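Slr0280 protein (Synechocystis sp., PDB 5H3K) is of unknown function but carries a phosphodiester glycosidase (NAGPA-family) domain, which suggests a role in hydrolysing glycosidic phosphodiesters. Local coordinates at residues A[146-156]-A[168-176]; A[86-94]-A[101-109]. All coordinates share one frame; numbering follows the deposited sequence.

In the fold
Contact 2 (86-94 with 101-109) precedes contact 1 (146-156 with 168-176) in sequence, the two following one another without interleaving, and their centres lie about 16 Å apart. Each is built on a beta hairpin, but in different sheets: strands 92-93 and 101-105 belong to a mixed sheet, whereas strands 153-161 and 164-171 form one side of a four-stranded antiparallel sheet. The two meet through aromatic rings, Phe176 packing on Trp106 with planes about 20° apart, while Phe107 touches Leu171, Pro174 and Ala175. The aromatic contacts thereby join the hairpin of 92-105 to the end of the hairpin of 153-171.

Contact 1 of 2, residues A[146-156]-A[168-176]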
ATOM      1  N   MET A 146     -21.364 -14.502  10.417  1.00 13.06           N
ATOM      2  CA  MET A 146     -22.248 -14.320   9.275  1.00 17.32           C
ATOM      3  C   MET A 146     -23.323 -15.407   9.260  1.00 18.83           C
ATOM      4  O   MET A 146     -23.082 -16.541   9.684  1.00 19.68           O
ATOM      5  CB  MET A 146     -21.457 -14.307   7.962  1.00 15.61           C
ATOM      6  CG  MET A 146     -20.373 -13.231   7.901  1.00 17.34           C
ATOM      7  SD  MET A 146     -21.024 -11.561   8.157  1.00 19.11           S
ATOM      8  CE  MET A 146     -22.134 -11.437   6.760  1.00 18.97           C
ATOM      9  N   PRO A 147     -24.521 -15.062   8.776  1.00 18.75           N
ATOM     10  CA  PRO A 147     -25.628 -16.013   8.878  1.00 20.44           C
ATOM     11  C   PRO A 147     -25.497 -17.134   7.858  1.00 17.75           C
ATOM     12  O   PRO A 147     -24.847 -16.967   6.823  1.00 17.42           O
ATOM     13  CB  PRO A 147     -26.854 -15.150   8.564  1.00 22.59           C
ATOM     14  CG  PRO A 147     -26.330 -14.072   7.646  1.00 22.69           C
ATOM     15  CD  PRO A 147     -24.908 -13.817   8.081  1.00 18.08           C
ATOM     16  N   ASN A 148     -26.112 -18.269   8.163  1.00 18.68           N
ATOM     17  CA  ASN A 148     -26.201 -19.385   7.229  1.00 17.18           C
ATOM     18  C   ASN A 148     -27.248 -19.089   6.147  1.00 19.42           C
ATOM     19  O   ASN A 148     -28.422 -18.888   6.447  1.00 19.35           O
ATOM     20  CB  ASN A 148     -26.574 -20.649   8.008  1.00 23.12           C
ATOM     21  CG  ASN A 148     -26.329 -21.925   7.224  1.00 30.83           C
ATOM     22  OD1 ASN A 148     -25.791 -21.904   6.113  1.00 31.22           O
ATOM     23  ND2 ASN A 148     -26.729 -23.054   7.808  1.00 32.44           N
ATOM     24  N   THR A 149     -26.836 -19.027   4.887  1.00 14.93           N
ATOM     25  CA  THR A 149     -27.812 -18.797   3.832  1.00 17.02           C
ATOM     26  C   THR A 149     -28.428 -20.093   3.293  1.00 17.61           C
ATOM     27  O   THR A 149     -29.342 -20.044   2.464  1.00 18.03           O
ATOM     28  CB  THR A 149     -27.216 -18.001   2.666  1.00 16.34           C
ATOM     29  OG1 THR A 149     -26.304 -18.837   1.946  1.00 14.52           O
ATOM     30  CG2 THR A 149     -26.498 -16.749   3.185  1.00 15.83           C
ATOM     31  N   ASN A 150     -27.916 -21.237   3.748  1.00 17.19           N
ATOM     32  CA  ASN A 150     -28.419 -22.559   3.335  1.00 16.60           C
ATOM     33  C   ASN A 150     -28.403 -22.794   1.827  1.00 18.65           C
ATOM     34  O   ASN A 150     -29.304 -23.440   1.287  1.00 18.29           O
ATOM     35  CB  ASN A 150     -29.836 -22.815   3.864  1.00 19.81           C
ATOM     36  CG  ASN A 150     -29.906 -22.840   5.381  1.00 25.12           C
ATOM     37  OD1 ASN A 150     -30.705 -22.119   5.991  1.00 28.23           O
ATOM     38  ND2 ASN A 150     -29.082 -23.679   5.998  1.00 26.23           N
ATOM     39  N   ALA A 151     -27.377 -22.273   1.154  1.00 15.04           N
ATOM     40  CA  ALA A 151     -27.264 -22.382  -0.304  1.00 12.51           C
ATOM     41  C   ALA A 151     -26.622 -23.699  -0.706  1.00 14.42           C
ATOM     42  O   ALA A 151     -25.732 -24.202  -0.020  1.00 10.88           O
ATOM     43  CB  ALA A 151     -26.452 -21.210  -0.876  1.00 11.25           C
ATOM     44  N   GLN A 152     -27.082 -24.245  -1.829  1.00 14.45           N
ATOM     45  CA  GLN A 152     -26.492 -25.430  -2.423  1.00 13.51           C
ATOM     46  C   GLN A 152     -26.251 -25.169  -3.892  1.00 13.58           C
ATOM     47  O   GLN A 152     -27.038 -24.468  -4.539  1.00 14.84           O
ATOM     48  CB  GLN A 152     -27.447 -26.619  -2.292  1.00 17.13           C
ATOM     49  CG  GLN A 152     -28.050 -26.801  -0.925  1.00 19.27           C
ATOM     50  CD  GLN A 152     -29.158 -27.845  -0.930  1.00 30.13           C
ATOM     51  OE1 GLN A 152     -30.344 -27.513  -0.864  1.00 32.13           O
ATOM     52  NE2 GLN A 152     -28.775 -29.113  -1.021  1.00 33.85           N
ATOM     53  N   ILE A 153     -25.174 -25.741  -4.426  1.00  9.41           N
ATOM     54  CA  ILE A 153     -24.889 -25.650  -5.843  1.00  9.65           C
ATOM     55  C   ILE A 153     -25.666 -26.740  -6.567  1.00 13.36           C
ATOM     56  O   ILE A 153     -25.470 -27.920  -6.298  1.00 16.66           O
ATOM     57  CB  ILE A 153     -23.383 -25.812  -6.116  1.00 12.47           C
ATOM     58  CG1 ILE A 153     -22.593 -24.749  -5.347  1.00 11.82           C
ATOM     59  CG2 ILE A 153     -23.105 -25.731  -7.618  1.00 12.77           C
ATOM     60  CD1 ILE A 153     -21.075 -24.922  -5.453  1.00 15.73           C
ATOM     61  N   LEU A 154     -26.553 -26.346  -7.477  1.00 12.54           N
ATOM     62  CA  LEU A 154     -27.444 -27.310  -8.135  1.00 14.32           C
ATOM     63  C   LEU A 154     -26.870 -27.853  -9.443  1.00 15.38           C
ATOM     64  O   LEU A 154     -26.956 -29.050  -9.716  1.00 16.02           O
ATOM     65  CB  LEU A 154     -28.819 -26.677  -8.366  1.00 15.77           C
ATOM     66  CG  LEU A 154     -29.442 -26.087  -7.095  1.00 14.09           C
ATOM     67  CD1 LEU A 154     -30.708 -25.293  -7.409  1.00 16.20           C
ATOM     68  CD2 LEU A 154     -29.717 -27.182  -6.070  1.00 19.49           C
ATOM     69  N   THR A 155     -26.294 -26.973 -10.256  1.00 16.38           N
ATOM     70  CA  THR A 155     -25.630 -27.392 -11.489  1.00 16.98           C
ATOM     71  C   THR A 155     -24.382 -26.552 -11.732  1.00 16.73           C
ATOM     72  O   THR A 155     -24.260 -25.443 -11.210  1.00 13.04           O
ATOM     73  CB  THR A 155     -26.552 -27.247 -12.725  1.00 19.95           C
ATOM     74  OG1 THR A 155     -26.954 -25.881 -12.857  1.00 18.10           O
ATOM     75  CG2 THR A 155     -27.796 -28.119 -12.600  1.00 21.02           C
ATOM     76  N   VAL A 156     -23.464 -27.087 -12.529  1.00 13.92           N
ATOM     77  CA  VAL A 156     -22.310 -26.336 -12.997  1.00 14.20           C
ATOM     78  C   VAL A 156     -22.263 -26.480 -14.515  1.00 17.77           C
ATOM     79  O   VAL A 156     -22.237 -27.598 -15.029  1.00 20.80           O
ATOM     80  CB  VAL A 156     -20.994 -26.847 -12.374  1.00 14.69           C
ATOM     81  CG1 VAL A 156     -19.820 -26.024 -12.875  1.00 17.02           C
ATOM     82  CG2 VAL A 156     -21.058 -26.794 -10.864  1.00 14.75           C
ATOM     83  N   VAL A 168     -20.918 -21.191 -14.960  1.00 11.54           N
ATOM     84  CA  VAL A 168     -22.098 -20.754 -14.225  1.00 11.18           C
ATOM     85  C   VAL A 168     -22.462 -21.768 -13.148  1.00 14.66           C
ATOM     86  O   VAL A 168     -22.659 -22.953 -13.441  1.00 14.16           O
ATOM     87  CB  VAL A 168     -23.305 -20.538 -15.172  1.00 13.86           C
ATOM     88  CG1 VAL A 168     -24.565 -20.213 -14.376  1.00 16.21           C
ATOM     89  CG2 VAL A 168     -23.002 -19.436 -16.184  1.00 17.12           C
ATOM     90  N   LEU A 169     -22.516 -21.315 -11.898  1.00  7.87           N
ATOM     91  CA  LEU A 169     -23.016 -22.159 -10.822  1.00 11.11           C
ATOM     92  C   LEU A 169     -24.447 -21.751 -10.509  1.00 13.03           C
ATOM     93  O   LEU A 169     -24.670 -20.648 -10.002  1.00 12.38           O
ATOM     94  CB  LEU A 169     -22.187 -21.979  -9.551  1.00 10.85           C
ATOM     95  CG  LEU A 169     -20.824 -22.635  -9.375  1.00 18.74           C
ATOM     96  CD1 LEU A 169     -20.080 -22.781 -10.668  1.00 16.02           C
ATOM     97  CD2 LEU A 169     -20.023 -21.772  -8.432  1.00 19.07           C
ATOM     98  N   GLU A 170     -25.415 -22.625 -10.800  1.00 11.91           N
ATOM     99  CA  GLU A 170     -26.788 -22.390 -10.347  1.00 12.23           C
ATOM    100  C   GLU A 170     -26.907 -22.735  -8.867  1.00 14.26           C
ATOM    101  O   GLU A 170     -26.447 -23.794  -8.423  1.00 13.71           O
ATOM    102  CB  GLU A 170     -27.815 -23.189 -11.167  1.00 13.77           C
ATOM    103  CG  GLU A 170     -29.253 -22.990 -10.644  1.00 18.06           C
ATOM    104  CD  GLU A 170     -30.322 -23.613 -11.531  1.00 25.93           C
ATOM    105  OE1 GLU A 170     -30.063 -23.805 -12.740  1.00 27.80           O
ATOM    106  OE2 GLU A 170     -31.429 -23.896 -11.017  1.00 25.18           O
ATOM    107  N   LEU A 171     -27.499 -21.827  -8.094  1.00 12.30           N
ATOM    108  CA  LEU A 171     -27.558 -21.974  -6.645  1.00  9.51           C
ATOM    109  C   LEU A 171     -29.000 -22.008  -6.151  1.00 11.32           C
ATOM    110  O   LEU A 171     -29.881 -21.422  -6.773  1.00 11.15           O
ATOM    111  CB  LEU A 171     -26.856 -20.793  -5.984  1.00 13.16           C
ATOM    112  CG  LEU A 171     -25.420 -20.532  -6.436  1.00 13.89           C
ATOM    113  CD1 LEU A 171     -24.912 -19.227  -5.825  1.00 12.44           C
ATOM    114  CD2 LEU A 171     -24.550 -21.711  -6.024  1.00 12.39           C
ATOM    115  N   SER A 172     -29.233 -22.656  -5.010  1.00  9.79           N
ATOM    116  CA  SER A 172     -30.572 -22.695  -4.420  1.00 14.56           C
ATOM    117  C   SER A 172     -30.910 -21.413  -3.657  1.00 17.51           C
ATOM    118  O   SER A 172     -32.085 -21.050  -3.518  1.00 13.98           O
ATOM    119  CB  SER A 172     -30.707 -23.889  -3.486  1.00 13.93           C
ATOM    120  OG  SER A 172     -29.844 -23.751  -2.380  1.00 11.71           O
ATOM    121  N   GLN A 173     -29.876 -20.742  -3.148  1.00 13.14           N
ATOM    122  CA  GLN A 173     -30.029 -19.518  -2.364  1.00 16.61           C
ATOM    123  C   GLN A 173     -28.811 -18.642  -2.638  1.00 15.79           C
ATOM    124  O   GLN A 173     -27.789 -19.139  -3.140  1.00 11.83           O
ATOM    125  CB  GLN A 173     -30.086 -19.832  -0.861  1.00 12.11           C
ATOM    126  CG  GLN A 173     -31.243 -20.732  -0.421  1.00 14.14           C
ATOM    127  CD  GLN A 173     -32.592 -20.046  -0.551  1.00 16.46           C
ATOM    128  OE1 GLN A 173     -32.678 -18.817  -0.494  1.00 17.05           O
ATOM    129  NE2 GLN A 173     -33.652 -20.836  -0.717  1.00 15.70           N
ATOM    130  N   PRO A 174     -28.909 -17.345  -2.316  1.00 15.89           N
ATOM    131  CA  PRO A 174     -27.719 -16.490  -2.389  1.00 13.46           C
ATOM    132  C   PRO A 174     -26.609 -17.065  -1.521  1.00 12.84           C
ATOM    133  O   PRO A 174     -26.888 -17.756  -0.531  1.00 13.07           O
ATOM    134  CB  PRO A 174     -28.207 -15.168  -1.795  1.00 11.22           C
ATOM    135  CG  PRO A 174     -29.673 -15.141  -2.112  1.00 16.74           C
ATOM    136  CD  PRO A 174     -30.116 -16.589  -1.934  1.00 15.64           C
ATOM    137  N   ALA A 175     -25.362 -16.790  -1.887  1.00 11.87           N
ATOM    138  CA  ALA A 175     -24.237 -17.344  -1.154  1.00 11.29           C
ATOM    139  C   ALA A 175     -23.087 -16.350  -1.106  1.00 11.16           C
ATOM    140  O   ALA A 175     -22.799 -15.684  -2.094  1.00 10.24           O
ATOM    141  CB  ALA A 175     -23.782 -18.656  -1.796  1.00 11.77           C
ATOM    142  N   PHE A 176     -22.444 -16.241   0.048  1.00  9.20           N
ATOM    143  CA  PHE A 176     -21.239 -15.428   0.148  1.00  9.95           C
ATOM    144  C   PHE A 176     -20.116 -16.095  -0.640  1.00 12.33           C
ATOM    145  O   PHE A 176     -20.026 -17.323  -0.687  1.00 13.74           O
ATOM    146  CB  PHE A 176     -20.833 -15.293   1.603  1.00 10.87           C
ATOM    147  CG  PHE A 176     -21.901 -14.697   2.471  1.00 11.11           C
ATOM    148  CD1 PHE A 176     -22.586 -13.563   2.060  1.00 14.66           C
ATOM    149  CD2 PHE A 176     -22.237 -15.282   3.681  1.00 16.30           C
ATOM    150  CE1 PHE A 176     -23.577 -12.997   2.857  1.00 14.21           C
ATOM    151  CE2 PHE A 176     -23.230 -14.721   4.494  1.00 20.40           C
ATOM    152  CZ  PHE A 176     -23.899 -13.579   4.076  1.00 15.27           C
TER
HETATM  153  O   HOH W   1     -23.426 -18.181   1.936  1.00 12.91           O
HETATM  154  O   HOH W   2     -30.942 -25.041  -0.336  1.00 16.77           O
HETATM  155  O   HOH W   3     -25.192 -23.851 -14.047  1.00 15.40           O
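Ile153 and Leu171 form a non-hydrogen-bonded antiparallel pair where strands 153-156 and 168-171 run side by side, their axes 4.7 Å apart at closest and 153° between directions. Leu154 N donates to Glu170 O at 2.7 Å in a nearly straight bond, and Ser172 N reaches Gln152 O. On the sheet face carrying Ile153, Val156, Leu169 and Leu171, the side chains lie alongside in pairs: Ile153 CG1 meets Leu171 CD2 at 3.7 Å, and Val156 CG1 meets Leu169 CD1. These strands are the two arms of a beta hairpin, with 153-161 an outermost strand of a four-stranded antiparallel sheet whose next strand, 258-264, touches Leu169; Ile153 is also bonded through the backbone to Ser193.

Beyond the strands, the hydroxyls of Ser172 and Thr149 add side-chain bonds to the backbone. Ser172 OG sits between its own backbone N and carbonyl carbon (chi1 65°), which brings it 2.9 Å from Gln152 N as acceptor; a water that donates to Asn150 O and Gln152 OE1 also accepts from this hydroxyl. Thr149 OG1 donates to Pro174 O at 2.8 Å, in the carbonyl plane, and accepts from a second water that is held by Phe176 N. Thr149 CG2 lies over one face of the Phe176 ring, 4.1 Å from CE2, while Pro147 O approaches the ring edge, 3.6 Å from the same carbon. Met146 CE packs obliquely against Phe176 CZ at 3.9 Å.

Contact 2 of 2, residues A[86-94]-A[101-109]; sequences MQFLGLDLL and QQPVQWFSG
Leu89 offers its backbone O to Trp106 NE1 at 3.2 Å, a weak, bent bond. Gly90, which leaves the helix with positive phi, places its O at the edge of the indole, near the ring plane. Leu91 comes over one face of the same ring: CD2 stands 3.9 Å from the centroid of the five-membered ring, 26° off its normal, a CH-pi contact. Trp106 CG is turned anti to the backbone N (chi1 -173°), which presents the indole to the backbone O of Leu89 and to this methyl.

Asp92 pairs with Gln105 through two backbone bonds of 3.0 Å, Asp92 N to Gln105 O and Gln105 N to Asp92 O. Leu93 CD2 lies alongside Val104 CG1, 3.8 Å away. Leu94 N donates to Pro103 O at 2.9 Å, and its own O accepts from Gln102 NE2 at 2.8 Å, on a lone pair. Bent at chi2 (52°), the Gln102 chain also lets NE2 reach Pro103 O, which it and Leu94 N grip from opposite faces of the carbonyl plane; Gln102 OE1 is taken by Arg123. A leucine in place of Gln102 would probably leave Leu94 O without this donor and Arg123 without its amide acceptor. The whole is a helix that passes through Gly90, with its positive phi, into an antiparallel beta hairpin, strands 92-93 and 101-105.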
ATOM      1  N   MET A  86     -17.130  -6.288  -0.177  1.00  9.83           N
ATOM      2  CA  MET A  86     -16.946  -6.563  -1.591  1.00  9.98           C
ATOM      3  C   MET A  86     -16.117  -7.824  -1.785  1.00 12.73           C
ATOM      4  O   MET A  86     -16.475  -8.704  -2.578  1.00 11.55           O
ATOM      5  CB  MET A  86     -16.266  -5.374  -2.271  1.00  8.94           C
ATOM      6  CG  MET A  86     -16.115  -5.538  -3.779  1.00 12.43           C
ATOM      7  SD  MET A  86     -15.301  -4.127  -4.558  1.00 15.65           S
ATOM      8  CE  MET A  86     -13.642  -4.276  -3.861  1.00 20.67           C
ATOM      9  N   GLN A  87     -15.028  -7.934  -1.031  1.00  9.85           N
ATOM     10  CA  GLN A  87     -14.061  -8.996  -1.275  1.00 10.52           C
ATOM     11  C   GLN A  87     -14.363 -10.310  -0.595  1.00 10.88           C
ATOM     12  O   GLN A  87     -13.946 -11.358  -1.078  1.00 13.23           O
ATOM     13  CB  GLN A  87     -12.653  -8.526  -0.924  1.00  7.78           C
ATOM     14  CG  GLN A  87     -12.121  -7.593  -1.980  1.00 12.93           C
ATOM     15  CD  GLN A  87     -10.734  -7.123  -1.691  1.00 18.47           C
ATOM     16  OE1 GLN A  87      -9.882  -7.884  -1.220  1.00 23.92           O
ATOM     17  NE2 GLN A  87     -10.489  -5.856  -1.966  1.00 19.64           N
ATOM     18  N   PHE A  88     -15.087 -10.263   0.512  1.00 11.23           N
ATOM     19  CA  PHE A  88     -15.326 -11.474   1.286  1.00  9.71           C
ATOM     20  C   PHE A  88     -16.775 -11.947   1.291  1.00 10.91           C
ATOM     21  O   PHE A  88     -17.048 -13.099   1.632  1.00 13.82           O
ATOM     22  CB  PHE A  88     -14.772 -11.302   2.701  1.00  9.05           C
ATOM     23  CG  PHE A  88     -13.263 -11.230   2.745  1.00  9.93           C
ATOM     24  CD1 PHE A  88     -12.498 -12.388   2.826  1.00 13.14           C
ATOM     25  CD2 PHE A  88     -12.612 -10.006   2.696  1.00  9.43           C
ATOM     26  CE1 PHE A  88     -11.110 -12.322   2.874  1.00 15.51           C
ATOM     27  CE2 PHE A  88     -11.232  -9.930   2.740  1.00 12.16           C
ATOM     28  CZ  PHE A  88     -10.474 -11.093   2.827  1.00 13.06           C
ATOM     29  N   LEU A  89     -17.702 -11.079   0.894  1.00 10.76           N
ATOM     30  CA  LEU A  89     -19.097 -11.495   0.716  1.00 11.59           C
ATOM     31  C   LEU A  89     -19.467 -11.606  -0.760  1.00 11.45           C
ATOM     32  O   LEU A  89     -20.363 -12.374  -1.116  1.00 11.65           O
ATOM     33  CB  LEU A  89     -20.069 -10.547   1.413  1.00 13.32           C
ATOM     34  CG  LEU A  89     -19.880 -10.261   2.898  1.00 15.83           C
ATOM     35  CD1 LEU A  89     -21.122  -9.585   3.439  1.00 17.57           C
ATOM     36  CD2 LEU A  89     -19.564 -11.535   3.672  1.00 20.74           C
ATOM     37  N   GLY A  90     -18.789 -10.835  -1.609  1.00  8.32           N
ATOM     38  CA  GLY A  90     -19.091 -10.786  -3.027  1.00  9.49           C
ATOM     39  C   GLY A  90     -20.075  -9.702  -3.446  1.00 13.40           C
ATOM     40  O   GLY A  90     -20.661  -9.789  -4.521  1.00 12.68           O
ATOM     41  N   LEU A  91     -20.256  -8.676  -2.617  1.00 10.14           N
ATOM     42  CA  LEU A  91     -21.105  -7.546  -3.013  1.00 11.81           C
ATOM     43  C   LEU A  91     -20.491  -6.779  -4.176  1.00 13.51           C
ATOM     44  O   LEU A  91     -19.329  -6.382  -4.111  1.00 15.39           O
ATOM     45  CB  LEU A  91     -21.287  -6.554  -1.865  1.00 12.15           C
ATOM     46  CG  LEU A  91     -21.872  -6.955  -0.519  1.00 15.74           C
ATOM     47  CD1 LEU A  91     -22.296  -5.696   0.249  1.00 14.65           C
ATOM     48  CD2 LEU A  91     -23.027  -7.938  -0.647  1.00 17.14           C
ATOM     49  N   ASP A  92     -21.258  -6.559  -5.237  1.00  9.91           N
ATOM     50  CA  ASP A  92     -20.788  -5.719  -6.337  1.00 13.01           C
ATOM     51  C   ASP A  92     -21.098  -4.281  -5.942  1.00 14.43           C
ATOM     52  O   ASP A  92     -22.264  -3.922  -5.795  1.00 13.67           O
ATOM     53  CB  ASP A  92     -21.507  -6.093  -7.642  1.00 16.97           C
ATOM     54  CG  ASP A  92     -20.937  -5.380  -8.880  1.00 25.44           C
ATOM     55  OD1 ASP A  92     -19.872  -4.719  -8.791  1.00 22.66           O
ATOM     56  OD2 ASP A  92     -21.554  -5.505  -9.967  1.00 27.16           O
ATOM     57  N   LEU A  93     -20.059  -3.477  -5.717  1.00 11.65           N
ATOM     58  CA  LEU A  93     -20.244  -2.051  -5.412  1.00 12.03           C
ATOM     59  C   LEU A  93     -20.381  -1.258  -6.709  1.00 12.48           C
ATOM     60  O   LEU A  93     -19.421  -1.139  -7.475  1.00 12.43           O
ATOM     61  CB  LEU A  93     -19.072  -1.497  -4.593  1.00 11.28           C
ATOM     62  CG  LEU A  93     -18.693  -2.281  -3.331  1.00 11.50           C
ATOM     63  CD1 LEU A  93     -17.634  -1.555  -2.528  1.00 10.06           C
ATOM     64  CD2 LEU A  93     -19.911  -2.543  -2.475  1.00 10.54           C
ATOM     65  N   LEU A  94     -21.575  -0.717  -6.952  1.00 12.50           N
ATOM     66  CA  LEU A  94     -21.848   0.041  -8.171  1.00 12.56           C
ATOM     67  C   LEU A  94     -21.470   1.518  -8.011  1.00 10.07           C
ATOM     68  O   LEU A  94     -21.431   2.035  -6.887  1.00 12.21           O
ATOM     69  CB  LEU A  94     -23.337  -0.069  -8.525  1.00 14.71           C
ATOM     70  CG  LEU A  94     -23.922  -1.475  -8.450  1.00 18.37           C
ATOM     71  CD1 LEU A  94     -25.414  -1.458  -8.799  1.00 24.82           C
ATOM     72  CD2 LEU A  94     -23.168  -2.405  -9.367  1.00 17.14           C
ATOM     73  N   GLN A 101     -24.085   6.990   0.382  1.00 14.75           N
ATOM     74  CA  GLN A 101     -24.960   6.037  -0.309  1.00 15.85           C
ATOM     75  C   GLN A 101     -24.131   5.054  -1.123  1.00 14.85           C
ATOM     76  O   GLN A 101     -23.170   5.449  -1.783  1.00 13.41           O
ATOM     77  CB  GLN A 101     -25.876   6.774  -1.285  1.00 19.49           C
ATOM     78  CG  GLN A 101     -26.772   7.809  -0.647  1.00 25.65           C
ATOM     79  CD  GLN A 101     -27.785   7.185   0.288  1.00 33.05           C
ATOM     80  OE1 GLN A 101     -27.506   6.963   1.471  1.00 32.61           O
ATOM     81  NE2 GLN A 101     -28.970   6.883  -0.240  1.00 34.53           N
ATOM     82  N   GLN A 102     -24.503   3.778  -1.100  1.00 10.65           N
ATOM     83  CA  GLN A 102     -23.773   2.783  -1.879  1.00 11.58           C
ATOM     84  C   GLN A 102     -24.730   1.795  -2.518  1.00 11.44           C
ATOM     85  O   GLN A 102     -25.200   0.884  -1.848  1.00 13.99           O
ATOM     86  CB  GLN A 102     -22.786   2.022  -0.988  1.00 11.01           C
ATOM     87  CG  GLN A 102     -21.917   1.054  -1.782  1.00 10.78           C
ATOM     88  CD  GLN A 102     -21.241   1.738  -2.951  1.00  9.25           C
ATOM     89  OE1 GLN A 102     -20.422   2.633  -2.764  1.00  8.78           O
ATOM     90  NE2 GLN A 102     -21.579   1.323  -4.169  1.00 10.23           N
ATOM     91  N   PRO A 103     -25.042   1.989  -3.804  1.00 12.20           N
ATOM     92  CA  PRO A 103     -25.800   0.974  -4.547  1.00 13.57           C
ATOM     93  C   PRO A 103     -24.982  -0.305  -4.763  1.00 15.39           C
ATOM     94  O   PRO A 103     -23.780  -0.253  -5.059  1.00 11.18           O
ATOM     95  CB  PRO A 103     -26.112   1.658  -5.880  1.00 17.31           C
ATOM     96  CG  PRO A 103     -25.146   2.814  -5.981  1.00 19.28           C
ATOM     97  CD  PRO A 103     -24.841   3.229  -4.574  1.00 13.06           C
ATOM     98  N   VAL A 104     -25.635  -1.450  -4.596  1.00 13.87           N
ATOM     99  CA  VAL A 104     -24.950  -2.739  -4.672  1.00 14.53           C
ATOM    100  C   VAL A 104     -25.797  -3.743  -5.447  1.00 18.62           C
ATOM    101  O   VAL A 104     -27.010  -3.568  -5.580  1.00 18.49           O
ATOM    102  CB  VAL A 104     -24.625  -3.320  -3.262  1.00 14.74           C
ATOM    103  CG1 VAL A 104     -23.687  -2.390  -2.461  1.00 12.08           C
ATOM    104  CG2 VAL A 104     -25.908  -3.608  -2.473  1.00 12.22           C
ATOM    105  N   GLN A 105     -25.147  -4.777  -5.977  1.00 15.14           N
ATOM    106  CA  GLN A 105     -25.847  -5.930  -6.535  1.00 20.37           C
ATOM    107  C   GLN A 105     -25.320  -7.191  -5.868  1.00 19.62           C
ATOM    108  O   GLN A 105     -24.108  -7.403  -5.797  1.00 18.39           O
ATOM    109  CB  GLN A 105     -25.668  -6.017  -8.056  1.00 21.26           C
ATOM    110  CG  GLN A 105     -26.576  -5.091  -8.860  1.00 30.83           C
ATOM    111  CD  GLN A 105     -28.043  -5.539  -8.869  1.00 37.53           C
ATOM    112  OE1 GLN A 105     -28.648  -5.763  -7.816  1.00 37.88           O
ATOM    113  NE2 GLN A 105     -28.619  -5.667 -10.066  1.00 37.69           N
ATOM    114  N   TRP A 106     -26.230  -8.009  -5.354  1.00 17.40           N
ATOM    115  CA  TRP A 106     -25.857  -9.267  -4.717  1.00 17.71           C
ATOM    116  C   TRP A 106     -27.076 -10.187  -4.696  1.00 19.28           C
ATOM    117  O   TRP A 106     -27.897 -10.139  -3.769  1.00 19.88           O
ATOM    118  CB  TRP A 106     -25.306  -9.036  -3.295  1.00 15.74           C
ATOM    119  CG  TRP A 106     -24.753 -10.287  -2.655  1.00 16.68           C
ATOM    120  CD1 TRP A 106     -23.568 -10.907  -2.943  1.00 18.07           C
ATOM    121  CD2 TRP A 106     -25.376 -11.070  -1.623  1.00 13.70           C
ATOM    122  NE1 TRP A 106     -23.421 -12.030  -2.156  1.00 16.89           N
ATOM    123  CE2 TRP A 106     -24.511 -12.145  -1.344  1.00 15.30           C
ATOM    124  CE3 TRP A 106     -26.575 -10.962  -0.922  1.00 16.21           C
ATOM    125  CZ2 TRP A 106     -24.820 -13.104  -0.379  1.00 15.60           C
ATOM    126  CZ3 TRP A 106     -26.874 -11.918   0.038  1.00 15.46           C
ATOM    127  CH2 TRP A 106     -26.002 -12.974   0.299  1.00 18.94           C
ATOM    128  N   PHE A 107     -27.180 -11.017  -5.732  1.00 16.96           N
ATOM    129  CA  PHE A 107     -28.329 -11.893  -5.929  1.00 17.12           C
ATOM    130  C   PHE A 107     -29.630 -11.098  -5.807  1.00 18.37           C
ATOM    131  O   PHE A 107     -30.543 -11.475  -5.076  1.00 20.50           O
ATOM    132  CB  PHE A 107     -28.289 -13.053  -4.942  1.00 13.57           C
ATOM    133  CG  PHE A 107     -27.079 -13.945  -5.105  1.00 13.60           C
ATOM    134  CD1 PHE A 107     -27.033 -14.896  -6.114  1.00 14.51           C
ATOM    135  CD2 PHE A 107     -25.991 -13.827  -4.253  1.00 15.90           C
ATOM    136  CE1 PHE A 107     -25.926 -15.724  -6.270  1.00 13.32           C
ATOM    137  CE2 PHE A 107     -24.877 -14.649  -4.405  1.00 13.89           C
ATOM    138  CZ  PHE A 107     -24.849 -15.597  -5.413  1.00 11.37           C
ATOM    139  N   SER A 108     -29.688  -9.989  -6.531  1.00 23.10           N
ATOM    140  CA  SER A 108     -30.844  -9.105  -6.507  1.00 25.25           C
ATOM    141  C   SER A 108     -31.316  -8.749  -7.917  1.00 25.08           C
ATOM    142  O   SER A 108     -30.504  -8.479  -8.804  1.00 33.61           O
ATOM    143  CB  SER A 108     -30.519  -7.843  -5.699  1.00 28.21           C
ATOM    144  OG  SER A 108     -29.185  -7.404  -5.909  1.00 26.79           O
ATOM    145  N   GLY A 109     -32.628  -8.760  -8.133  1.00 33.00           N
ATOM    146  CA  GLY A 109     -33.174  -8.291  -9.398  1.00 35.35           C
ATOM    147  C   GLY A 109     -33.038  -6.781  -9.510  1.00 38.68           C
ATOM    148  O   GLY A 109     -32.661  -6.246 -10.561  1.00 39.22           O
TER